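Local atomic coordinates of occlusion-derived virus envelope protein E66 (PDB entry 3VSN), a protein that acts as a chondroitin lyase in the envelope of occlusion-derived baculovirus, is essential for oral infectivity and may digest the chondroitin sulfate barrier of the host midgut. Residues Ser70-Val75 with Arg114-Lys119; Tyr201-Arg206 with Ala211-Glu216; Asp248-Gly253 with Ser325-Lys330; Cys511-Ile516 with Val536-Ser541. One frame throughout, in Å; residues are numbered along the deposited sequence.

Interaction 1: Ser70-Val75 with Arg114-Lys119; sequences SPWTSV and RIICSK
The side chain of Lys119 lies across one face of the Trp72 indole, with its chain running from the six-membered to the five-membered ring. Lys119 CG stands 3.5 Å from the centroid of the six-membered ring of Trp72, only 6° off the ring normal, which defines a CH-pi contact. At the other end, Lys119 NZ is 4.6 Å from the centroid of the five-membered ring of Trp72 and 19° off the normal, a cation-pi geometry. The bend at chi2 (-65°) of Lys119 turns its outer methylenes along the indole. Pro71 CG covers the opposite face, 3.6 Å above the Trp72 ring plane, so the indole is sandwiched. Ile115 CG2 reaches Trp72 CZ2 obliquely at 3.4 Å, whereas Ile116 CG1 meets Trp72 CH2 at the ring edge, 4.3 Å away. Trp72 NE1 donates to Asn63 O, and Phe78 of helix 75-93 also touches the indole. In this way the loop before helix 75-93 packs on the last part of helix 103-119. No hydrogen bond joins the two segments: cohesion is apolar contact plus a charge over a pi face, and the bond at NE1 helps fix the rotation of the ring.

Interaction 2: Tyr201-Arg206 with Ala211-Glu216; sequences YSQMLR and AQIRQE. Unlike the reference sequence in segment 201-206: Met204 (reference Ile).
This is a buried contact in the alpha/alpha toroid of the lyase, made across the short connection between the last part of helix 189-205 and the short helix 210-214, together with the residue that caps the next helix. Four residues carry it: Gln203 and Met204 on one side, Ile213 and Glu216 on the other. The backbones come closest at Gln203 and Ile213, whose CA atoms are 7.1 Å apart.

The polar half is a hydrogen bond of 2.8 Å from Gln203 NE2 to Glu216 OE2, with an angle of 159° at the hydrogen. The acceptor lies near the amide plane of Gln203, while the donor comes to the syn side of OE2, tilted 30° from the carboxylate plane; the two flat groups are almost perpendicular, 84° apart. Bending at chi2 lets the Gln203 amide turn across the gap, while the extended Glu216 chain arrives from the opposite direction. The amide is held at both ends, because Gln203 OE1 accepts from Arg206 NH1 at 2.8 Å, the donor lying in the Gln203 carbonyl plane, on a lone pair of OE1. Arg206 NH1 also donates to Ser202 OG at 3.0 Å, and Glu216 OE1 is bonded to Tyr199 OH.

Beside this network, Ile213 CG1 touches Gln203 CB at 3.7 Å and Ile213 CD1 packs on Met204 CG at 3.8 Å, the two apolar chains of Ile213 and Met204 crossing at about a right angle. Met204 also rests on Leu31 and Phe34 of helix 29-48, Leu205 packs against helix 161-175, and Glu216 leads into helix 217-225 as its N-cap residue.

Interaction 3: Asp248-Gly253 with Ser325-Lys330; sequences DVRAYG and SKVLTK
A hairpin turn containing a G1 beta bulge is clasped near the catalytic centre by the buried Arg250, which holds the carbonyl of Ser325. The bulge is formed by Lys326 and Val327, both facing Ala322, in the turn between strands 318-322 and 327-331. Arg250, on strand 249-250, grips the turn side-on with two nitrogens on one oxygen. Arg250 NE donates to Ser325 O at 2.8 Å, with an angle of 151° at the hydrogen, and Arg250 NH2 donates to Ser325 O at 2.9 Å. The oxygen lies 1° out of the guanidinium plane, while the donors are tilted from the carbonyl plane by 20° and more. The chain of Arg250, extended from CG to NE, carries the guanidinium across to the turn, and Arg250 CD passes 4.3 Å from Val327 CG2. Ser325 is also held at its backbone N by Asp240 OD2. The Arg250 side chain packs on Ile244 and Val340 and is about 9 Å from that of Glu350, important for catalytic activity, and about 10 Å from that of His246, a proton acceptor of the active site. Two donors converging on one carbonyl oxygen satisfy a buried polar atom and fix the guanidinium rotation; the positive charge of the guanidinium would probably polarise that carbonyl.

Interaction 4: Cys511-Ile516 with Val536-Ser541; sequences CHRVPI and VEQIIS
Gln538 NE2 donates a hydrogen bond to Cys553 O of strand 550-558 and also lies against the aliphatic stem of Arg513. Arg513 CG is 3.8 Å from Gln538 NE2, and Arg513 CB is 4.0 Å from the same nitrogen, so the meeting with Arg513 is van der Waals contact and not a hydrogen bond. The two side chains cross at about a right angle. With CG of Arg513 anti to the backbone N (chi1 168°), this carbon is set beside the Gln538 amide, and the extended chain leads on to the guanidinium, where Arg513 NH1 donates to Val521 O. Two residues back on each strand, Cys511 SG touches Val536 CG1 at 4.2 Å, and both rest on Leu477. The CA atoms of Cys511 and Val536 are 8.7 Å apart and those of Arg513 and Gln538 8.8 Å, too far for sheet pairing, and the strand directions differ by 22°. The strands belong to two facing antiparallel sheets, 509-513 beside 550-558 and 533-540 beside 472-480, and meet through side chains, as in a beta-sandwich. With no hydrogen bond between the two segments, sulfur and methyl packing joins them at one end, while at the other a buried amide turns to the facing sheet for its acceptor.

How the interactions relate
Along the chain the four contacts follow in series, with none nested or crossed. Interaction 1 closes the first loop, bringing the residues before helix 75-93 onto the last part of helix 103-119. Interaction 2 closes a connection of four residues after helix 189-205; its centre is about 28 Å from that of interaction 1, within the same alpha-helical part. Interaction 3, with 71 residues between its segments, ties strand 249-250 to a hairpin of the later beta-rich part, and lies near the centre of the chain. Interaction 4 joins facing sheets of that part, its centre about 60 Å from the centre of interaction 1 and on the opposite side of the chain's centre.

Interaction 1: Ser70-Val75 with Arg114-Lys119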
# COMPACT_ATOMS: atom_id res chain seq x y z
N SER A 70 -29.37 -12.39 -13.06
CA SER A 70 -29.62 -13.75 -13.53
C SER A 70 -28.68 -14.75 -12.85
O SER A 70 -27.83 -15.35 -13.52
CB SER A 70 -29.49 -13.82 -15.06
OG SER A 70 -30.37 -12.91 -15.69
N PRO A 71 -28.84 -14.94 -11.53
CA PRO A 71 -27.87 -15.71 -10.74
C PRO A 71 -27.79 -17.21 -11.05
O PRO A 71 -26.78 -17.84 -10.75
CB PRO A 71 -28.36 -15.51 -9.30
CG PRO A 71 -29.83 -15.29 -9.43
CD PRO A 71 -29.99 -14.52 -10.71
N TRP A 72 -28.85 -17.76 -11.65
CA TRP A 72 -28.92 -19.21 -11.88
C TRP A 72 -28.27 -19.64 -13.17
O TRP A 72 -28.03 -20.83 -13.38
CB TRP A 72 -30.36 -19.71 -11.79
CG TRP A 72 -31.15 -19.09 -10.65
CD1 TRP A 72 -32.43 -18.53 -10.71
CD2 TRP A 72 -30.73 -18.92 -9.25
NE1 TRP A 72 -32.82 -18.05 -9.48
CE2 TRP A 72 -31.85 -18.25 -8.56
CE3 TRP A 72 -29.59 -19.24 -8.52
CZ2 TRP A 72 -31.80 -17.93 -7.22
CZ3 TRP A 72 -29.55 -18.91 -7.16
CH2 TRP A 72 -30.63 -18.28 -6.52
N THR A 73 -27.98 -18.68 -14.04
CA THR A 73 -27.28 -18.94 -15.29
C THR A 73 -25.94 -18.20 -15.34
O THR A 73 -24.96 -18.72 -15.88
CB THR A 73 -28.13 -18.58 -16.53
OG1 THR A 73 -28.65 -17.26 -16.38
CG2 THR A 73 -29.28 -19.56 -16.70
N SER A 74 -25.91 -17.00 -14.78
CA SER A 74 -24.69 -16.19 -14.69
C SER A 74 -24.08 -16.24 -13.29
O SER A 74 -24.69 -15.76 -12.32
CB SER A 74 -24.97 -14.74 -15.10
OG SER A 74 -23.93 -13.88 -14.68
N VAL A 75 -22.89 -16.81 -13.19
CA VAL A 75 -22.20 -16.96 -11.90
C VAL A 75 -21.72 -15.62 -11.30
O VAL A 75 -21.75 -15.46 -10.08
CB VAL A 75 -21.05 -18.01 -11.96
CG1 VAL A 75 -20.46 -18.24 -10.58
CG2 VAL A 75 -21.57 -19.33 -12.51
N ARG A 114 -33.29 -19.55 1.66
CA ARG A 114 -34.14 -20.65 1.18
C ARG A 114 -34.06 -20.80 -0.33
O ARG A 114 -33.95 -21.92 -0.84
CB ARG A 114 -35.60 -20.43 1.58
CG ARG A 114 -35.90 -20.63 3.06
CD ARG A 114 -37.33 -20.20 3.36
NE ARG A 114 -37.60 -20.18 4.80
CZ ARG A 114 -38.55 -19.46 5.38
NH1 ARG A 114 -39.32 -18.67 4.65
NH2 ARG A 114 -38.71 -19.52 6.69
N ILE A 115 -34.12 -19.67 -1.05
CA ILE A 115 -34.05 -19.67 -2.51
C ILE A 115 -32.72 -20.27 -3.00
O ILE A 115 -32.72 -21.12 -3.89
CB ILE A 115 -34.30 -18.27 -3.12
CG1 ILE A 115 -35.75 -17.82 -2.87
CG2 ILE A 115 -34.02 -18.26 -4.61
CD1 ILE A 115 -35.99 -16.34 -3.05
N ILE A 116 -31.62 -19.84 -2.40
CA ILE A 116 -30.29 -20.38 -2.74
C ILE A 116 -30.20 -21.89 -2.47
O ILE A 116 -29.71 -22.65 -3.31
CB ILE A 116 -29.16 -19.63 -2.00
CG1 ILE A 116 -29.07 -18.19 -2.49
CG2 ILE A 116 -27.82 -20.33 -2.20
CD1 ILE A 116 -28.20 -17.29 -1.62
N CYS A 117 -30.69 -22.32 -1.31
CA CYS A 117 -30.67 -23.74 -0.93
C CYS A 117 -31.45 -24.63 -1.90
O CYS A 117 -31.04 -25.76 -2.17
CB CYS A 117 -31.18 -23.92 0.50
SG CYS A 117 -30.01 -23.33 1.74
N SER A 118 -32.54 -24.10 -2.44
CA SER A 118 -33.36 -24.83 -3.41
C SER A 118 -32.69 -24.97 -4.78
O SER A 118 -33.11 -25.80 -5.59
CB SER A 118 -34.74 -24.17 -3.56
OG SER A 118 -34.67 -23.01 -4.37
N LYS A 119 -31.66 -24.17 -5.03
CA LYS A 119 -30.94 -24.22 -6.30
C LYS A 119 -29.69 -25.10 -6.26
O LYS A 119 -29.20 -25.54 -7.30
CB LYS A 119 -30.56 -22.81 -6.78
CG LYS A 119 -31.73 -21.87 -7.04
CD LYS A 119 -32.60 -22.34 -8.20
CE LYS A 119 -33.79 -21.41 -8.37
NZ LYS A 119 -34.81 -21.96 -9.30

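Interaction 2: Tyr201-Arg206 with Ala211-Glu216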
# COMPACT_ATOMS: atom_id res chain seq x y z
N TYR A 201 -17.43 -21.76 12.18
CA TYR A 201 -18.77 -21.47 12.69
C TYR A 201 -19.74 -22.64 12.47
O TYR A 201 -20.51 -22.98 13.37
CB TYR A 201 -19.33 -20.18 12.09
CG TYR A 201 -20.73 -19.85 12.59
CD1 TYR A 201 -20.98 -19.63 13.94
CD2 TYR A 201 -21.80 -19.78 11.70
CE1 TYR A 201 -22.26 -19.35 14.40
CE2 TYR A 201 -23.08 -19.50 12.14
CZ TYR A 201 -23.31 -19.29 13.49
OH TYR A 201 -24.58 -19.00 13.91
N SER A 202 -19.68 -23.27 11.29
CA SER A 202 -20.54 -24.43 11.01
C SER A 202 -20.27 -25.58 11.98
O SER A 202 -21.21 -26.26 12.41
CB SER A 202 -20.42 -24.89 9.55
OG SER A 202 -19.20 -25.55 9.29
N GLN A 203 -19.01 -25.78 12.34
CA GLN A 203 -18.63 -26.79 13.33
C GLN A 203 -19.11 -26.45 14.74
O GLN A 203 -19.51 -27.33 15.51
CB GLN A 203 -17.12 -27.05 13.32
CG GLN A 203 -16.63 -27.87 12.14
CD GLN A 203 -17.02 -29.33 12.23
OE1 GLN A 203 -18.14 -29.72 11.87
NE2 GLN A 203 -16.10 -30.16 12.70
N MET A 204 -19.10 -25.16 15.08
CA MET A 204 -19.63 -24.70 16.36
C MET A 204 -21.14 -24.94 16.45
O MET A 204 -21.65 -25.33 17.50
CB MET A 204 -19.31 -23.22 16.58
CG MET A 204 -17.82 -22.92 16.72
SD MET A 204 -17.51 -21.15 16.81
CE MET A 204 -17.93 -20.83 18.52
N LEU A 205 -21.83 -24.72 15.33
CA LEU A 205 -23.27 -25.01 15.24
C LEU A 205 -23.58 -26.49 15.44
O LEU A 205 -24.65 -26.84 15.95
CB LEU A 205 -23.84 -24.53 13.90
CG LEU A 205 -24.02 -23.02 13.69
CD1 LEU A 205 -24.44 -22.78 12.25
CD2 LEU A 205 -25.04 -22.42 14.65
N ARG A 206 -22.65 -27.35 15.02
CA ARG A 206 -22.78 -28.80 15.20
C ARG A 206 -22.42 -29.25 16.63
O ARG A 206 -22.57 -30.42 16.97
CB ARG A 206 -21.91 -29.55 14.18
CG ARG A 206 -22.36 -29.37 12.74
CD ARG A 206 -21.50 -30.15 11.75
NE ARG A 206 -21.79 -29.71 10.39
CZ ARG A 206 -21.06 -28.82 9.72
NH1 ARG A 206 -19.97 -28.29 10.25
NH2 ARG A 206 -21.42 -28.47 8.49
N ALA A 211 -11.59 -25.77 20.80
CA ALA A 211 -10.42 -26.60 21.05
C ALA A 211 -10.39 -27.85 20.15
O ALA A 211 -9.33 -28.27 19.70
CB ALA A 211 -10.33 -27.00 22.52
N GLN A 212 -11.56 -28.43 19.89
CA GLN A 212 -11.69 -29.58 19.00
C GLN A 212 -11.44 -29.20 17.54
O GLN A 212 -10.67 -29.87 16.84
CB GLN A 212 -13.07 -30.23 19.12
CG GLN A 212 -13.38 -30.88 20.46
CD GLN A 212 -14.68 -31.65 20.43
OE1 GLN A 212 -14.72 -32.81 20.02
NE2 GLN A 212 -15.76 -31.01 20.86
N ILE A 213 -12.10 -28.13 17.10
CA ILE A 213 -11.98 -27.63 15.72
C ILE A 213 -10.53 -27.29 15.39
O ILE A 213 -10.04 -27.61 14.30
CB ILE A 213 -12.90 -26.41 15.49
CG1 ILE A 213 -14.37 -26.79 15.75
CG2 ILE A 213 -12.75 -25.88 14.07
CD1 ILE A 213 -15.25 -25.63 16.18
N ARG A 214 -9.84 -26.66 16.34
CA ARG A 214 -8.43 -26.31 16.22
C ARG A 214 -7.55 -27.49 15.78
O ARG A 214 -6.64 -27.32 14.96
CB ARG A 214 -7.93 -25.74 17.56
CG ARG A 214 -6.46 -25.99 17.87
CD ARG A 214 -5.59 -24.78 17.62
NE ARG A 214 -5.68 -23.82 18.72
CZ ARG A 214 -4.79 -22.87 18.98
NH1 ARG A 214 -3.71 -22.73 18.23
NH2 ARG A 214 -4.98 -22.06 20.01
N GLN A 215 -7.85 -28.68 16.29
CA GLN A 215 -7.03 -29.86 16.05
C GLN A 215 -7.24 -30.52 14.68
O GLN A 215 -6.43 -31.36 14.27
CB GLN A 215 -7.20 -30.89 17.18
CG GLN A 215 -6.58 -30.47 18.51
CD GLN A 215 -5.11 -30.09 18.38
OE1 GLN A 215 -4.30 -30.85 17.85
NE2 GLN A 215 -4.76 -28.90 18.88
N GLU A 216 -8.30 -30.14 13.98
CA GLU A 216 -8.58 -30.68 12.65
C GLU A 216 -7.46 -30.35 11.67
O GLU A 216 -6.87 -29.26 11.74
CB GLU A 216 -9.91 -30.16 12.11
CG GLU A 216 -11.12 -30.50 12.97
CD GLU A 216 -12.42 -29.96 12.39
OE1 GLU A 216 -12.50 -29.81 11.15
OE2 GLU A 216 -13.35 -29.69 13.17

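Interaction 3: Asp248-Gly253 with Ser325-Lys330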
# COMPACT_ATOMS: atom_id res chain seq x y z
N ASP A 248 9.40 -11.66 -5.50
CA ASP A 248 10.21 -10.46 -5.26
C ASP A 248 9.50 -9.12 -5.49
O ASP A 248 10.16 -8.10 -5.69
CB ASP A 248 11.50 -10.53 -6.09
CG ASP A 248 11.23 -10.55 -7.60
OD1 ASP A 248 10.06 -10.51 -8.02
OD2 ASP A 248 12.21 -10.59 -8.37
N VAL A 249 8.17 -9.12 -5.45
CA VAL A 249 7.39 -7.89 -5.68
C VAL A 249 6.81 -7.36 -4.37
O VAL A 249 6.19 -8.12 -3.61
CB VAL A 249 6.26 -8.12 -6.73
CG1 VAL A 249 5.58 -6.80 -7.09
CG2 VAL A 249 6.81 -8.77 -7.99
N ARG A 250 7.00 -6.07 -4.10
CA ARG A 250 6.27 -5.40 -3.01
C ARG A 250 4.80 -5.34 -3.42
O ARG A 250 4.45 -4.66 -4.38
CB ARG A 250 6.81 -3.98 -2.77
CG ARG A 250 8.28 -3.90 -2.36
CD ARG A 250 8.75 -2.45 -2.26
NE ARG A 250 10.21 -2.37 -2.21
CZ ARG A 250 11.00 -2.38 -3.29
NH1 ARG A 250 10.49 -2.45 -4.51
NH2 ARG A 250 12.32 -2.31 -3.14
N ALA A 251 3.94 -6.07 -2.70
CA ALA A 251 2.55 -6.27 -3.12
C ALA A 251 1.62 -6.59 -1.95
O ALA A 251 1.67 -7.69 -1.40
CB ALA A 251 2.47 -7.37 -4.17
N TYR A 252 0.76 -5.64 -1.60
CA TYR A 252 -0.09 -5.77 -0.43
C TYR A 252 -1.45 -6.44 -0.70
O TYR A 252 -2.21 -6.68 0.24
CB TYR A 252 -0.27 -4.41 0.25
CG TYR A 252 0.82 -4.12 1.25
CD1 TYR A 252 2.13 -3.86 0.83
CD2 TYR A 252 0.56 -4.14 2.61
CE1 TYR A 252 3.14 -3.61 1.75
CE2 TYR A 252 1.56 -3.89 3.54
CZ TYR A 252 2.85 -3.62 3.10
OH TYR A 252 3.83 -3.36 4.03
N GLY A 253 -1.72 -6.75 -1.97
CA GLY A 253 -2.98 -7.36 -2.38
C GLY A 253 -3.38 -8.60 -1.58
O GLY A 253 -4.54 -8.74 -1.19
N SER A 325 13.73 -3.61 2.73
CA SER A 325 12.78 -3.65 1.62
C SER A 325 12.69 -2.31 0.91
O SER A 325 12.20 -2.23 -0.22
CB SER A 325 11.40 -4.08 2.12
OG SER A 325 11.46 -5.36 2.72
N LYS A 326 13.17 -1.26 1.59
CA LYS A 326 13.33 0.10 1.05
C LYS A 326 12.02 0.88 0.90
O LYS A 326 11.59 1.19 -0.22
CB LYS A 326 14.14 0.12 -0.27
CG LYS A 326 15.40 -0.75 -0.28
CD LYS A 326 16.36 -0.42 0.85
CE LYS A 326 17.62 -1.27 0.78
NZ LYS A 326 18.60 -0.94 1.85
N VAL A 327 11.39 1.19 2.03
CA VAL A 327 10.21 2.05 2.04
C VAL A 327 10.36 3.06 3.18
O VAL A 327 10.70 2.68 4.31
CB VAL A 327 8.89 1.25 2.21
CG1 VAL A 327 7.68 2.17 2.23
CG2 VAL A 327 8.73 0.22 1.10
N LEU A 328 10.16 4.33 2.87
CA LEU A 328 10.08 5.39 3.87
C LEU A 328 8.70 6.02 3.79
O LEU A 328 8.27 6.45 2.71
CB LEU A 328 11.16 6.45 3.63
CG LEU A 328 11.09 7.75 4.46
CD1 LEU A 328 11.36 7.49 5.94
CD2 LEU A 328 12.06 8.79 3.92
N THR A 329 8.01 6.10 4.92
CA THR A 329 6.63 6.57 4.95
C THR A 329 6.42 7.50 6.13
O THR A 329 6.85 7.22 7.25
CB THR A 329 5.66 5.38 5.01
OG1 THR A 329 5.79 4.60 3.81
CG2 THR A 329 4.20 5.85 5.14
N LYS A 330 5.75 8.62 5.88
CA LYS A 330 5.43 9.56 6.94
C LYS A 330 3.94 9.86 6.94
O LYS A 330 3.36 10.17 5.90
CB LYS A 330 6.23 10.85 6.79
CG LYS A 330 5.88 11.93 7.81
CD LYS A 330 6.79 13.14 7.65
CE LYS A 330 6.23 14.37 8.36
NZ LYS A 330 6.30 14.29 9.84

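Interaction 4: Cys511-Ile516 with Val536-Ser541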
# COMPACT_ATOMS: atom_id res chain seq x y z
N CYS A 511 4.09 23.82 -4.83
CA CYS A 511 5.45 23.51 -5.28
C CYS A 511 6.36 24.74 -5.37
O CYS A 511 5.90 25.86 -5.61
CB CYS A 511 5.42 22.76 -6.62
SG CYS A 511 4.97 23.77 -8.06
N HIS A 512 7.66 24.50 -5.15
CA HIS A 512 8.71 25.50 -5.25
C HIS A 512 9.97 24.87 -5.81
O HIS A 512 10.26 23.71 -5.53
CB HIS A 512 9.04 26.09 -3.88
CG HIS A 512 7.90 26.87 -3.27
ND1 HIS A 512 7.66 28.16 -3.57
CD2 HIS A 512 6.93 26.50 -2.35
CE1 HIS A 512 6.59 28.59 -2.87
NE2 HIS A 512 6.14 27.57 -2.13
N ARG A 513 10.71 25.64 -6.60
CA ARG A 513 12.05 25.25 -7.03
C ARG A 513 13.00 25.48 -5.85
O ARG A 513 12.83 26.43 -5.09
CB ARG A 513 12.47 26.07 -8.25
CG ARG A 513 13.94 25.98 -8.66
CD ARG A 513 14.21 26.82 -9.91
NE ARG A 513 15.63 26.85 -10.24
CZ ARG A 513 16.49 27.77 -9.81
NH1 ARG A 513 17.77 27.70 -10.16
NH2 ARG A 513 16.08 28.76 -9.03
N VAL A 514 13.97 24.59 -5.68
CA VAL A 514 15.00 24.76 -4.65
C VAL A 514 16.37 24.91 -5.32
O VAL A 514 16.95 23.91 -5.78
CB VAL A 514 15.01 23.59 -3.63
CG1 VAL A 514 16.11 23.79 -2.59
CG2 VAL A 514 13.66 23.45 -2.95
N PRO A 515 16.88 26.15 -5.41
CA PRO A 515 18.21 26.30 -6.00
C PRO A 515 19.29 25.79 -5.06
O PRO A 515 19.13 25.85 -3.83
CB PRO A 515 18.34 27.81 -6.21
CG PRO A 515 17.42 28.42 -5.20
CD PRO A 515 16.28 27.45 -5.07
N ILE A 516 20.37 25.26 -5.63
CA ILE A 516 21.55 24.87 -4.86
C ILE A 516 22.75 25.39 -5.64
O ILE A 516 22.99 24.97 -6.77
CB ILE A 516 21.66 23.34 -4.68
CG1 ILE A 516 20.38 22.75 -4.07
CG2 ILE A 516 22.88 23.01 -3.82
CD1 ILE A 516 20.37 21.24 -3.94
N VAL A 536 3.72 20.97 -14.07
CA VAL A 536 4.83 21.88 -13.80
C VAL A 536 6.06 20.96 -13.80
O VAL A 536 6.06 19.94 -13.11
CB VAL A 536 4.70 22.59 -12.45
CG1 VAL A 536 5.92 23.46 -12.17
CG2 VAL A 536 3.43 23.43 -12.40
N GLU A 537 7.08 21.32 -14.57
CA GLU A 537 8.23 20.43 -14.73
C GLU A 537 9.55 21.20 -14.78
O GLU A 537 9.57 22.41 -15.00
CB GLU A 537 8.07 19.55 -15.98
CG GLU A 537 8.04 20.33 -17.29
CD GLU A 537 7.70 19.48 -18.51
OE1 GLU A 537 7.24 18.33 -18.35
OE2 GLU A 537 7.90 19.97 -19.65
N GLN A 538 10.64 20.48 -14.54
CA GLN A 538 11.98 21.01 -14.75
C GLN A 538 12.61 20.26 -15.91
O GLN A 538 12.88 19.05 -15.82
CB GLN A 538 12.83 20.89 -13.47
CG GLN A 538 12.45 21.90 -12.39
CD GLN A 538 13.33 21.83 -11.15
OE1 GLN A 538 14.33 21.12 -11.12
NE2 GLN A 538 12.97 22.59 -10.13
N ILE A 539 12.80 20.98 -17.02
CA ILE A 539 13.34 20.38 -18.24
C ILE A 539 14.85 20.19 -18.11
O ILE A 539 15.57 21.10 -17.68
CB ILE A 539 12.99 21.23 -19.49
CG1 ILE A 539 11.46 21.30 -19.67
CG2 ILE A 539 13.64 20.64 -20.74
CD1 ILE A 539 10.98 22.40 -20.60
N ILE A 540 15.32 19.00 -18.46
CA ILE A 540 16.74 18.65 -18.39
C ILE A 540 17.26 18.29 -19.78
O ILE A 540 16.61 17.55 -20.52
CB ILE A 540 17.00 17.51 -17.37
CG1 ILE A 540 16.05 16.32 -17.63
CG2 ILE A 540 16.82 18.03 -15.95
CD1 ILE A 540 16.36 15.07 -16.82
N SER A 541 18.43 18.81 -20.15
CA SER A 541 18.94 18.63 -21.51
C SER A 541 19.29 17.17 -21.81
O SER A 541 19.82 16.47 -20.95
CB SER A 541 20.16 19.53 -21.76
OG SER A 541 21.28 19.07 -21.03